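Local coordinates for short chain dehydrogenase (Leptospira borgpetersenii serovar Hardjo-bovis, PDB 6UH2) that binds NAD+ as its cofactor and, as a member of the short-chain dehydrogenase/reductase family, probably catalyses NAD-dependent oxidation of an alcohol group or reduction of a carbonyl, at the nicotinamide-adenine-dinucleotide site and the interface of chains A and B. Numbering follows the deposited sequence. Chains: chain A/B, Short chain dehydrogenase.

Contact 1: the nicotinamide-adenine-dinucleotide site. Residues chain A 27, 29-32, 50-52, 69-71, 97-100, 120, 148-150, 173, 177, 203-204, 206. With NAD (nicotinamide-adenine-dinucleotide), chain C.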
ATOM      1  N   GLY A  27      -8.154  11.753  17.884  1.00 15.08           N
ATOM      2  CA  GLY A  27      -6.764  12.020  18.218  1.00 15.42           C
ATOM      3  C   GLY A  27      -6.102  13.031  17.315  1.00 16.64           C
ATOM      4  O   GLY A  27      -4.874  13.044  17.205  1.00 17.74           O
ATOM      5  N   SER A  29      -5.506  16.104  17.549  1.00 16.85           N
ATOM      6  CA  SER A  29      -4.650  17.114  18.165  1.00 16.81           C
ATOM      7  C   SER A  29      -3.216  16.640  18.404  1.00 19.44           C
ATOM      8  O   SER A  29      -2.365  17.459  18.770  1.00 21.94           O
ATOM      9  CB  SER A  29      -5.258  17.577  19.494  1.00 17.65           C
ATOM     10  OG  SER A  29      -6.528  18.169  19.282  1.00 23.14           O
ATOM     11  N   GLY A  30      -2.920  15.358  18.203  1.00 17.52           N
ATOM     12  CA  GLY A  30      -1.627  14.810  18.564  1.00 16.55           C
ATOM     13  C   GLY A  30      -0.590  15.023  17.476  1.00 18.95           C
ATOM     14  O   GLY A  30      -0.798  15.752  16.506  1.00 20.65           O
ATOM     15  N   GLN A  31       0.558  14.357  17.643  1.00 17.81           N
ATOM     16  CA  GLN A  31       1.659  14.595  16.713  1.00 19.50           C
ATOM     17  C   GLN A  31       1.311  14.132  15.298  1.00 21.12           C
ATOM     18  O   GLN A  31       1.456  14.896  14.332  1.00 23.10           O
ATOM     19  CB  GLN A  31       2.938  13.918  17.192  1.00 16.85           C
ATOM     20  CG  GLN A  31       4.101  14.204  16.244  1.00 24.19           C
ATOM     21  CD  GLN A  31       5.417  13.673  16.747  1.00 28.60           C
ATOM     22  OE1 GLN A  31       5.449  12.781  17.605  1.00 31.80           O
ATOM     23  NE2 GLN A  31       6.523  14.229  16.232  1.00 24.21           N
ATOM     24  N   ILE A  32       0.853  12.888  15.148  1.00 14.91           N
ATOM     25  CA  ILE A  32       0.482  12.409  13.817  1.00 14.28           C
ATOM     26  C   ILE A  32      -0.840  13.017  13.383  1.00 21.29           C
ATOM     27  O   ILE A  32      -1.000  13.420  12.223  1.00 17.86           O
ATOM     28  CB  ILE A  32       0.411  10.872  13.789  1.00 13.82           C
ATOM     29  CG1 ILE A  32       1.794  10.259  14.012  1.00 17.92           C
ATOM     30  CG2 ILE A  32      -0.204  10.394  12.464  1.00 14.37           C
ATOM     31  CD1 ILE A  32       1.729   8.752  14.303  1.00 20.63           C
ATOM     32  N   LEU A  50     -11.820  14.852  16.800  1.00 21.74           N
ATOM     33  CA  LEU A  50     -12.309  14.446  18.116  1.00 24.23           C
ATOM     34  C   LEU A  50     -11.108  14.197  19.015  1.00 21.95           C
ATOM     35  O   LEU A  50     -10.302  13.298  18.744  1.00 18.23           O
ATOM     36  CB  LEU A  50     -13.170  13.182  18.059  1.00 25.44           C
ATOM     37  CG  LEU A  50     -14.446  13.147  17.237  1.00 27.20           C
ATOM     38  CD1 LEU A  50     -15.102  11.784  17.395  1.00 18.60           C
ATOM     39  CD2 LEU A  50     -15.397  14.240  17.664  1.00 27.24           C
ATOM     40  N   ASP A  51     -11.004  14.970  20.087  1.00 19.68           N
ATOM     41  CA  ASP A  51      -9.834  14.924  20.952  1.00 17.47           C
ATOM     42  C   ASP A  51     -10.189  15.645  22.244  1.00 17.40           C
ATOM     43  O   ASP A  51     -10.844  16.690  22.202  1.00 21.65           O
ATOM     44  CB  ASP A  51      -8.634  15.580  20.259  1.00 19.02           C
ATOM     45  CG  ASP A  51      -7.292  15.085  20.785  1.00 19.14           C
ATOM     46  OD1 ASP A  51      -7.048  15.169  22.011  1.00 19.12           O
ATOM     47  OD2 ASP A  51      -6.464  14.628  19.957  1.00 18.06           O
ATOM     48  N   PRO A  52      -9.826  15.112  23.411  1.00 24.03           N
ATOM     49  CA  PRO A  52     -10.053  15.882  24.639  1.00 26.27           C
ATOM     50  C   PRO A  52      -9.173  17.109  24.717  1.00 28.52           C
ATOM     51  O   PRO A  52      -9.463  18.004  25.521  1.00 24.20           O
ATOM     52  CB  PRO A  52      -9.735  14.876  25.756  1.00 23.16           C
ATOM     53  CG  PRO A  52      -8.811  13.895  25.125  1.00 25.29           C
ATOM     54  CD  PRO A  52      -9.254  13.784  23.691  1.00 24.28           C
ATOM     55  N   ALA A  69     -13.883  15.727  22.911  1.00 26.42           N
ATOM     56  CA  ALA A  69     -14.581  14.474  23.161  1.00 23.85           C
ATOM     57  C   ALA A  69     -13.606  13.394  23.607  1.00 25.74           C
ATOM     58  O   ALA A  69     -12.417  13.420  23.277  1.00 21.78           O
ATOM     59  CB  ALA A  69     -15.338  14.000  21.918  1.00 25.25           C
ATOM     60  N   ASP A  70     -14.150  12.425  24.339  1.00 23.65           N
ATOM     61  CA  ASP A  70     -13.409  11.293  24.887  1.00 20.75           C
ATOM     62  C   ASP A  70     -13.990  10.038  24.245  1.00 22.59           C
ATOM     63  O   ASP A  70     -15.136   9.669  24.527  1.00 22.14           O
ATOM     64  CB  ASP A  70     -13.533  11.288  26.415  1.00 21.58           C
ATOM     65  CG  ASP A  70     -12.972  10.048  27.067  1.00 24.35           C
ATOM     66  OD1 ASP A  70     -12.392   9.167  26.392  1.00 23.29           O
ATOM     67  OD2 ASP A  70     -13.119   9.955  28.300  1.00 24.05           O
ATOM     68  N   ILE A  71     -13.211   9.389  23.370  1.00 20.76           N
ATOM     69  CA  ILE A  71     -13.734   8.257  22.611  1.00 18.96           C
ATOM     70  C   ILE A  71     -13.962   7.017  23.455  1.00 16.19           C
ATOM     71  O   ILE A  71     -14.551   6.051  22.959  1.00 23.12           O
ATOM     72  CB  ILE A  71     -12.824   7.866  21.430  1.00 16.27           C
ATOM     73  CG1 ILE A  71     -11.479   7.324  21.929  1.00 18.34           C
ATOM     74  CG2 ILE A  71     -12.672   9.038  20.485  1.00 18.99           C
ATOM     75  CD1 ILE A  71     -10.473   7.062  20.811  1.00 17.49           C
ATOM     76  N   CYS A  97      -7.135   7.561  14.808  1.00 12.67           N
ATOM     77  CA  CYS A  97      -5.744   7.871  15.093  1.00 16.21           C
ATOM     78  C   CYS A  97      -5.442   7.876  16.582  1.00 18.23           C
ATOM     79  O   CYS A  97      -4.294   7.641  16.961  1.00 21.50           O
ATOM     80  CB  CYS A  97      -5.362   9.219  14.458  1.00 18.44           C
ATOM     81  SG  CYS A  97      -3.569   9.525  14.314  1.00 19.45           S
ATOM     82  N   ALA A  98      -6.437   8.099  17.436  1.00 14.82           N
ATOM     83  CA  ALA A  98      -6.173   8.185  18.867  1.00 16.73           C
ATOM     84  C   ALA A  98      -5.550   6.896  19.390  1.00 19.37           C
ATOM     85  O   ALA A  98      -6.005   5.794  19.067  1.00 19.92           O
ATOM     86  CB  ALA A  98      -7.469   8.479  19.617  1.00 16.74           C
ATOM     87  N   GLY A  99      -4.522   7.040  20.219  1.00 17.79           N
ATOM     88  CA  GLY A  99      -3.901   5.900  20.870  1.00 15.85           C
ATOM     89  C   GLY A  99      -3.000   6.375  21.982  1.00 19.17           C
ATOM     90  O   GLY A  99      -2.488   7.499  21.940  1.00 20.97           O
ATOM     91  N   ILE A 100      -2.819   5.523  22.998  1.00 17.16           N
ATOM     92  CA  ILE A 100      -1.958   5.829  24.139  1.00 21.39           C
ATOM     93  C   ILE A 100      -1.146   4.594  24.523  1.00 18.42           C
ATOM     94  O   ILE A 100      -1.358   3.485  24.025  1.00 15.87           O
ATOM     95  CB  ILE A 100      -2.746   6.326  25.371  1.00 20.83           C
ATOM     96  CG1 ILE A 100      -3.635   5.194  25.912  1.00 15.82           C
ATOM     97  CG2 ILE A 100      -3.566   7.573  25.040  1.00 25.73           C
ATOM     98  CD1 ILE A 100      -4.229   5.482  27.272  1.00 23.39           C
ATOM     99  N   VAL A 120      -8.707   3.282  25.381  1.00 13.61           N
ATOM    100  CA  VAL A 120      -8.452   4.220  24.290  1.00 14.17           C
ATOM    101  C   VAL A 120      -8.209   3.463  22.987  1.00 15.87           C
ATOM    102  O   VAL A 120      -8.827   3.753  21.957  1.00 12.13           O
ATOM    103  CB  VAL A 120      -7.272   5.149  24.626  1.00 12.69           C
ATOM    104  CG1 VAL A 120      -6.970   6.044  23.429  1.00 13.52           C
ATOM    105  CG2 VAL A 120      -7.589   5.992  25.858  1.00 13.63           C
ATOM    106  N   PHE A 148      -5.101   2.895  13.061  1.00 14.79           N
ATOM    107  CA  PHE A 148      -3.680   3.060  13.312  1.00 10.53           C
ATOM    108  C   PHE A 148      -3.187   1.924  14.195  1.00 13.20           C
ATOM    109  O   PHE A 148      -3.640   1.767  15.337  1.00 13.97           O
ATOM    110  CB  PHE A 148      -3.384   4.434  13.926  1.00 14.52           C
ATOM    111  CG  PHE A 148      -3.017   5.454  12.902  1.00 16.47           C
ATOM    112  CD1 PHE A 148      -3.988   5.978  12.044  1.00 14.16           C
ATOM    113  CD2 PHE A 148      -1.698   5.832  12.728  1.00 17.91           C
ATOM    114  CE1 PHE A 148      -3.641   6.894  11.055  1.00 17.18           C
ATOM    115  CE2 PHE A 148      -1.346   6.742  11.743  1.00 18.82           C
ATOM    116  CZ  PHE A 148      -2.323   7.278  10.905  1.00 16.35           C
ATOM    117  N   GLY A 149      -2.295   1.109  13.646  1.00 13.95           N
ATOM    118  CA  GLY A 149      -1.642   0.084  14.429  1.00 13.09           C
ATOM    119  C   GLY A 149      -0.316   0.603  14.938  1.00 14.03           C
ATOM    120  O   GLY A 149      -0.235   1.733  15.427  1.00 16.91           O
ATOM    121  N   SER A 150       0.729  -0.209  14.805  1.00 11.71           N
ATOM    122  CA  SER A 150       2.081   0.101  15.244  1.00 14.87           C
ATOM    123  C   SER A 150       2.973  -1.043  14.801  1.00 14.36           C
ATOM    124  O   SER A 150       2.507  -2.178  14.664  1.00 16.00           O
ATOM    125  CB  SER A 150       2.169   0.269  16.769  1.00 14.87           C
ATOM    126  OG  SER A 150       3.518   0.194  17.224  1.00 15.97           O
ATOM    127  N   TYR A 173       0.281  -2.519  25.096  1.00 17.26           N
ATOM    128  CA  TYR A 173       0.351  -1.839  23.808  1.00 18.49           C
ATOM    129  C   TYR A 173       0.479  -2.854  22.672  1.00 15.16           C
ATOM    130  O   TYR A 173      -0.197  -2.742  21.641  1.00 12.48           O
ATOM    131  CB  TYR A 173       1.518  -0.848  23.817  1.00 18.67           C
ATOM    132  CG  TYR A 173       1.537   0.090  22.636  1.00 21.16           C
ATOM    133  CD1 TYR A 173       0.660   1.179  22.569  1.00 17.27           C
ATOM    134  CD2 TYR A 173       2.410  -0.119  21.581  1.00 13.86           C
ATOM    135  CE1 TYR A 173       0.671   2.037  21.474  1.00 17.50           C
ATOM    136  CE2 TYR A 173       2.418   0.729  20.479  1.00 20.42           C
ATOM    137  CZ  TYR A 173       1.557   1.810  20.438  1.00 15.22           C
ATOM    138  OH  TYR A 173       1.575   2.658  19.341  1.00 19.35           O
ATOM    139  N   LYS A 177      -2.474  -3.125  19.933  1.00 11.17           N
ATOM    140  CA  LYS A 177      -2.170  -2.845  18.529  1.00 12.04           C
ATOM    141  C   LYS A 177      -2.319  -4.098  17.657  1.00 13.70           C
ATOM    142  O   LYS A 177      -2.832  -4.019  16.532  1.00 13.00           O
ATOM    143  CB  LYS A 177      -0.780  -2.214  18.409  1.00 11.52           C
ATOM    144  CG  LYS A 177      -0.745  -0.768  18.942  1.00 12.71           C
ATOM    145  CD  LYS A 177      -1.820   0.121  18.274  1.00 14.05           C
ATOM    146  CE  LYS A 177      -1.697   1.601  18.703  1.00 12.96           C
ATOM    147  NZ  LYS A 177      -2.644   2.513  17.990  1.00 15.55           N
ATOM    148  N   PRO A 203       2.667   2.733  11.892  1.00 17.19           N
ATOM    149  CA  PRO A 203       3.914   3.499  11.805  1.00 16.67           C
ATOM    150  C   PRO A 203       5.032   2.826  12.570  1.00 18.85           C
ATOM    151  O   PRO A 203       4.817   2.136  13.574  1.00 17.05           O
ATOM    152  CB  PRO A 203       3.560   4.854  12.440  1.00 16.09           C
ATOM    153  CG  PRO A 203       2.028   4.886  12.469  1.00 18.43           C
ATOM    154  CD  PRO A 203       1.640   3.439  12.673  1.00 14.91           C
ATOM    155  N   GLY A 204       6.247   3.032  12.074  1.00 16.20           N
ATOM    156  CA  GLY A 204       7.423   2.816  12.883  1.00 17.43           C
ATOM    157  C   GLY A 204       7.595   3.969  13.849  1.00 24.85           C
ATOM    158  O   GLY A 204       6.778   4.886  13.914  1.00 30.47           O
ATOM    159  N   ILE A 206       8.225   7.262  15.526  1.00 27.65           N
ATOM    160  CA  ILE A 206       8.177   8.645  15.073  1.00 27.13           C
ATOM    161  C   ILE A 206       9.028   9.481  16.017  1.00 24.16           C
ATOM    162  O   ILE A 206       8.885   9.389  17.243  1.00 25.34           O
ATOM    163  CB  ILE A 206       6.732   9.164  15.020  1.00 28.72           C
ATOM    164  CG1 ILE A 206       5.869   8.280  14.106  1.00 25.17           C
ATOM    165  CG2 ILE A 206       6.703  10.615  14.572  1.00 31.67           C
ATOM    166  CD1 ILE A 206       6.265   8.300  12.624  1.00 21.40           C
TER
HETATM  167  PA  NAD C 301       0.108  11.600  20.509  1.00 18.64           P
HETATM  168  O1A NAD C 301       0.204  11.170  21.986  1.00 19.26           O
HETATM  169  O2A NAD C 301       0.925  12.772  19.914  1.00 17.91           O
HETATM  170  O5B NAD C 301      -1.463  11.821  20.109  1.00 22.79           O
HETATM  171  C5B NAD C 301      -2.483  10.978  20.608  1.00 18.30           C
HETATM  172  C4B NAD C 301      -3.702  11.848  20.573  1.00 17.75           C
HETATM  173  O4B NAD C 301      -4.790  10.970  21.039  1.00 17.94           O
HETATM  174  C3B NAD C 301      -3.633  13.032  21.558  1.00 16.43           C
HETATM  175  O3B NAD C 301      -4.099  14.236  20.906  1.00 18.31           O
HETATM  176  C2B NAD C 301      -4.634  12.637  22.644  1.00 17.94           C
HETATM  177  O2B NAD C 301      -5.257  13.790  23.207  1.00 21.08           O
HETATM  178  C1B NAD C 301      -5.618  11.743  21.855  1.00 15.64           C
HETATM  179  N9A NAD C 301      -6.381  10.952  22.807  1.00 16.14           N
HETATM  180  C8A NAD C 301      -5.921  10.294  23.947  1.00 18.10           C
HETATM  181  N7A NAD C 301      -6.901   9.725  24.588  1.00 17.84           N
HETATM  182  C5A NAD C 301      -8.056  10.044  23.881  1.00 17.91           C
HETATM  183  C6A NAD C 301      -9.405   9.747  24.069  1.00 18.02           C
HETATM  184  N6A NAD C 301      -9.834   9.016  25.102  1.00 18.65           N
HETATM  185  N1A NAD C 301     -10.289  10.201  23.173  1.00 13.84           N
HETATM  186  C2A NAD C 301      -9.871  10.925  22.140  1.00 18.29           C
HETATM  187  N3A NAD C 301      -8.610  11.264  21.878  1.00 19.20           N
HETATM  188  C4A NAD C 301      -7.731  10.795  22.775  1.00 15.46           C
HETATM  189  O3  NAD C 301       0.358  10.305  19.555  1.00 19.10           O
HETATM  190  PN  NAD C 301       0.832  10.111  18.024  1.00 20.10           P
HETATM  191  O1N NAD C 301       2.330   9.761  17.938  1.00 23.86           O
HETATM  192  O2N NAD C 301       0.207  11.208  17.164  1.00 18.06           O
HETATM  193  O5D NAD C 301       0.071   8.634  17.703  1.00 20.11           O
HETATM  194  C5D NAD C 301      -1.065   8.580  16.862  1.00 22.99           C
HETATM  195  C4D NAD C 301      -1.343   7.101  16.590  1.00 21.32           C
HETATM  196  O4D NAD C 301      -0.143   6.424  16.056  1.00 20.94           O
HETATM  197  C3D NAD C 301      -1.615   6.357  17.894  1.00 17.57           C
HETATM  198  O3D NAD C 301      -2.568   5.282  17.683  1.00 16.10           O
HETATM  199  C2D NAD C 301      -0.264   5.695  18.293  1.00 18.01           C
HETATM  200  O2D NAD C 301      -0.453   4.508  19.039  1.00 16.86           O
HETATM  201  C1D NAD C 301       0.271   5.368  16.873  1.00 22.67           C
HETATM  202  N1N NAD C 301       1.771   5.223  16.744  1.00 26.64           N
HETATM  203  C2N NAD C 301       2.644   6.206  17.097  1.00 35.17           C
HETATM  204  C3N NAD C 301       3.992   6.005  16.948  1.00 38.46           C
HETATM  205  C7N NAD C 301       4.928   7.098  17.362  1.00 43.26           C
HETATM  206  O7N NAD C 301       6.131   6.864  17.450  1.00 38.43           O
HETATM  207  N7N NAD C 301       4.407   8.311  17.637  1.00 44.47           N
HETATM  208  C4N NAD C 301       4.437   4.775  16.433  1.00 35.42           C
HETATM  209  C5N NAD C 301       3.551   3.805  16.077  1.00 35.64           C
HETATM  210  C6N NAD C 301       2.190   4.060  16.244  1.00 30.31           C
HETATM  211  O   HOH W   1      -2.103  11.947  16.888  1.00 18.85           O
HETATM  212  O   HOH W   2      -0.761   9.032  23.219  1.00 28.24           O
HETATM  213  O   HOH W   3       6.665   9.367  18.877  1.00 41.77           O

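Contact 2: the interface of chains A and B. Residues chain A 205, 218, 226-228, 232, 254-255; chain B 247-248.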
ATOM      1  N   GLY A 205       8.677   3.910  14.618  1.00 19.62           N
ATOM      2  CA  GLY A 205       8.983   4.960  15.571  1.00 29.34           C
ATOM      3  C   GLY A 205       8.990   6.345  14.950  1.00 27.80           C
ATOM      4  O   GLY A 205       9.667   6.585  13.950  1.00 24.74           O
ATOM      5  N   TYR A 218      17.432   2.667  17.884  1.00 34.20           N
ATOM      6  CA  TYR A 218      16.326   2.477  16.951  1.00 38.16           C
ATOM      7  C   TYR A 218      16.805   2.545  15.504  1.00 39.39           C
ATOM      8  O   TYR A 218      16.428   1.709  14.674  1.00 32.84           O
ATOM      9  CB  TYR A 218      15.232   3.520  17.201  1.00 36.57           C
ATOM     10  CG  TYR A 218      13.984   3.238  16.400  1.00 30.36           C
ATOM     11  CD1 TYR A 218      12.908   2.587  16.978  1.00 34.59           C
ATOM     12  CD2 TYR A 218      13.894   3.593  15.051  1.00 27.43           C
ATOM     13  CE1 TYR A 218      11.769   2.311  16.254  1.00 31.30           C
ATOM     14  CE2 TYR A 218      12.755   3.315  14.311  1.00 26.28           C
ATOM     15  CZ  TYR A 218      11.699   2.668  14.924  1.00 26.42           C
ATOM     16  OH  TYR A 218      10.559   2.374  14.221  1.00 28.53           O
ATOM     17  N   ARG A 226      16.905   6.011   9.670  1.00 27.82           N
ATOM     18  CA  ARG A 226      16.406   7.200  10.348  1.00 32.23           C
ATOM     19  C   ARG A 226      15.050   6.883  10.949  1.00 29.12           C
ATOM     20  O   ARG A 226      14.371   5.940  10.532  1.00 22.13           O
ATOM     21  CB  ARG A 226      16.280   8.398   9.398  1.00 24.26           C
ATOM     22  CG  ARG A 226      15.250   8.196   8.284  1.00 21.73           C
ATOM     23  CD  ARG A 226      14.971   9.520   7.571  1.00 23.79           C
ATOM     24  NE  ARG A 226      14.068   9.405   6.429  1.00 24.80           N
ATOM     25  CZ  ARG A 226      12.741   9.531   6.499  1.00 26.36           C
ATOM     26  NH1 ARG A 226      12.142   9.757   7.669  1.00 22.34           N
ATOM     27  NH2 ARG A 226      12.007   9.435   5.396  1.00 19.12           N
ATOM     28  N   MET A 227      14.659   7.699  11.925  1.00 25.56           N
ATOM     29  CA  MET A 227      13.314   7.607  12.463  1.00 25.80           C
ATOM     30  C   MET A 227      12.328   8.267  11.505  1.00 26.84           C
ATOM     31  O   MET A 227      12.703   9.043  10.622  1.00 27.51           O
ATOM     32  CB  MET A 227      13.232   8.261  13.848  1.00 30.86           C
ATOM     33  CG  MET A 227      14.011   7.517  14.952  1.00 30.78           C
ATOM     34  SD  MET A 227      13.403   7.937  16.606  1.00 41.08           S
ATOM     35  CE  MET A 227      11.847   7.045  16.636  1.00 35.18           C
ATOM     36  N   GLY A 228      11.050   7.942  11.683  1.00 27.42           N
ATOM     37  CA  GLY A 228      10.021   8.556  10.880  1.00 28.03           C
ATOM     38  C   GLY A 228       9.606   9.925  11.397  1.00 29.35           C
ATOM     39  O   GLY A 228       9.884  10.314  12.530  1.00 29.14           O
ATOM     40  N   ASP A 232       6.035  11.469   6.793  1.00 15.22           N
ATOM     41  CA  ASP A 232       6.255  10.182   6.134  1.00 16.39           C
ATOM     42  C   ASP A 232       4.990   9.336   6.033  1.00 16.57           C
ATOM     43  O   ASP A 232       4.965   8.387   5.246  1.00 13.94           O
ATOM     44  CB  ASP A 232       7.306   9.359   6.876  1.00 16.28           C
ATOM     45  CG  ASP A 232       8.689   9.973   6.805  1.00 23.22           C
ATOM     46  OD1 ASP A 232       9.088  10.438   5.712  1.00 21.95           O
ATOM     47  OD2 ASP A 232       9.371   9.989   7.851  1.00 19.24           O
ATOM     48  N   LEU A 254       2.681  -1.185   6.785  1.00 11.31           N
ATOM     49  CA  LEU A 254       3.761  -0.789   7.683  1.00 15.02           C
ATOM     50  C   LEU A 254       4.576   0.320   7.024  1.00 16.12           C
ATOM     51  O   LEU A 254       5.124   0.128   5.933  1.00 12.40           O
ATOM     52  CB  LEU A 254       4.670  -1.979   8.003  1.00 16.31           C
ATOM     53  CG  LEU A 254       4.268  -3.067   9.009  1.00 24.64           C
ATOM     54  CD1 LEU A 254       4.253  -2.555  10.461  1.00 17.31           C
ATOM     55  CD2 LEU A 254       2.944  -3.711   8.651  1.00 32.53           C
ATOM     56  N   ILE A 255       4.677   1.467   7.688  1.00 12.86           N
ATOM     57  CA  ILE A 255       5.468   2.587   7.184  1.00 12.08           C
ATOM     58  C   ILE A 255       6.550   2.813   8.229  1.00 14.08           C
ATOM     59  O   ILE A 255       6.375   3.581   9.185  1.00 15.20           O
ATOM     60  CB  ILE A 255       4.626   3.844   6.934  1.00 12.57           C
ATOM     61  CG1 ILE A 255       3.455   3.502   5.991  1.00 13.85           C
ATOM     62  CG2 ILE A 255       5.477   4.942   6.300  1.00 13.27           C
ATOM     63  CD1 ILE A 255       2.560   4.711   5.614  1.00 13.21           C
TER
ATOM     64  N   TYR B 247       9.377   6.299   3.034  1.00 13.50           N
ATOM     65  CA  TYR B 247       9.757   5.567   4.236  1.00 11.35           C
ATOM     66  C   TYR B 247       9.201   4.139   4.238  1.00 14.00           C
ATOM     67  O   TYR B 247       9.122   3.508   5.296  1.00 16.84           O
ATOM     68  CB  TYR B 247       9.297   6.346   5.477  1.00 13.85           C
ATOM     69  CG  TYR B 247       9.989   6.024   6.796  1.00 20.09           C
ATOM     70  CD1 TYR B 247      11.372   6.126   6.932  1.00 14.29           C
ATOM     71  CD2 TYR B 247       9.246   5.674   7.927  1.00 18.35           C
ATOM     72  CE1 TYR B 247      11.997   5.855   8.157  1.00 17.37           C
ATOM     73  CE2 TYR B 247       9.864   5.405   9.159  1.00 17.47           C
ATOM     74  CZ  TYR B 247      11.231   5.500   9.270  1.00 19.83           C
ATOM     75  OH  TYR B 247      11.838   5.225  10.488  1.00 15.37           O
ATOM     76  N   VAL B 248       8.833   3.613   3.071  1.00 14.58           N
ATOM     77  CA  VAL B 248       8.260   2.275   2.945  1.00 13.67           C
ATOM     78  C   VAL B 248       9.238   1.408   2.167  1.00 13.63           C
ATOM     79  O   VAL B 248       9.508   1.676   0.990  1.00 14.25           O
ATOM     80  CB  VAL B 248       6.896   2.307   2.234  1.00 10.94           C
ATOM     81  CG1 VAL B 248       6.302   0.893   2.164  1.00 11.23           C
ATOM     82  CG2 VAL B 248       5.934   3.259   2.922  1.00 11.08           C
TER
HETATM   83  O   HOH W   4       6.640   7.434   3.199  1.00 13.64           O
HETATM   84  O   HOH W   5      10.716   3.002  11.877  1.00 23.04           O

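Contact 1: the nicotinamide-adenine-dinucleotide site
The adenine of NAD lies between A:Pro52 on one face and A:Ala98, A:Val120 and A:Ile71 on the other. A:Pro52 CD sits 3.4 Å from the centroid of the six-membered NAD ring C5A-C6A-N1A-C2A-N3A-C4A, a CH-pi contact. The edge is read by A:Asp70 and A:Ile71. A:Ile71 N gives an almost straight bond to the ring nitrogen N1A (174° at H). The exocyclic amine N6A donates to A:Asp70 OD1, meeting it from above the carboxylate plane.

The nicotinamide has A:Pro203 across one face. A:Tyr173 OH lies toward the other face, 3.5 Å from NAD C6N. A:Ile206 N holds the carboxamide oxygen NAD O7N at 2.9 Å. Water 3 joins the amide N7N to A:Ile206 O.

Each ribose is gripped by its hydroxyls. A:Asp51 has CG anti to the backbone N (chi1 -156°) and faces the adenine ribose. A:Asp51 OD1 takes the 2'-hydroxyl NAD O2B at 2.6 Å. A:Asp51 OD2 takes the 3'-hydroxyl NAD O3B at 2.6 Å, both on syn lone pairs. A:Ser29 N also donates to OD2, which helps fix the carboxylate. Holding both ribose hydroxyls suits NAD, and the charge would probably repel a 2'-phosphate.

At the nicotinamide ribose, A:Tyr173 OH is 2.8 Å from NAD O2D, which lies at the edge of the tyrosine ring and in its plane. A:Lys177 bends at chi2 (-54°) and brings A:Lys177 NZ to 2.8 Å from NAD O3D. The same NZ donates to A:Phe148 O. A:Tyr173, the catalytic acid/base, and A:Lys177 form the YxxxK pair of the family; the lysine charge probably lowers the tyrosine pKa. A:Ser150, with OG anti to the backbone N and near NAD C5N, is by sequence position the likely catalytic serine.

The pyrophosphate meets the start of helix 31-42, where A:Gln31 N and A:Ile32 N bind O2A and O2N. The site is thus a Rossmann fold pocket, with its glycine-rich loop following strand 22-26 and A:Asp51 ending strand 46-51.

Contact 2: the interface of chains A and B
B:Tyr247 is the main intruder from chain B and has 107 Å² of its surface hidden. Its CG is anti to the backbone N (chi1 -160°), and the ring reaches into chain A beside A:Arg226, A:Gly228 and A:Asp232.

The tight part is one face of this ring. The guanidinium of A:Arg226 approaches tip to tip, with the planes 25° apart. B:Tyr247 CD1 lies over the guanidinium face, offset toward its rim, 3.7 Å from A:Arg226 CZ. A:Asp232 crosses obliquely over the same ring face, near B:Tyr247 CB and CG. A:Gly228 CA covers the outer end, 3.6 Å from B:Tyr247 CE2.

A:Arg226 is itself held end-on by A:Asp232. A:Arg226 NH1 makes a salt bridge to A:Asp232 OD2 at 2.8 Å, nearly straight and in the guanidinium plane. A:Arg226 NH2 donates a hydrogen bond to A:Asp232 OD1. NH1 also donates to A:Met227 O. This network fixes the flat surface that B:Tyr247 meets, and pairing the charges probably lowers the cost of placing them against an aromatic ring.

The base of the ring is looser and partly wet. There A:Ile255 and B:Val248 cross obliquely and touch by methyls, A:Ile255 CG2 to B:Val248 CG2, at 3.8 Å. Water 4 links B:Tyr247 N to A:Asp232 O.

The patch is part of a two-fold symmetric interface between two copies of the protein, which may be the biological dimer. At the tip of the ring, water 5 links the phenol to A:Tyr218 OH, which also accepts from A:Gly205 N. Here B:Tyr247 OH donates to A:Arg226 O at 2.6 Å, in the carbonyl plane and on a lone pair, and A:Gly228 N lies 3.1 Å from B:Tyr247 OH as a likely donor.

The C-alpha centres of contact 1 and contact 2 are about 17 Å apart. They share no residue but meet in one loop. A:Gly204 and A:Ile206, beside the nicotinamide, belong to contact 1, and A:Gly205 between them belongs to contact 2. This loop follows strand 197-203, whose last residue is A:Pro203. Contact 2 therefore backs onto the nicotinamide end of the cofactor, and the adenine end lies farther off. Pairing of the chains could help to steady this loop, though the structure alone does not show coupling. By the two-fold symmetry, each chain carries both contacts.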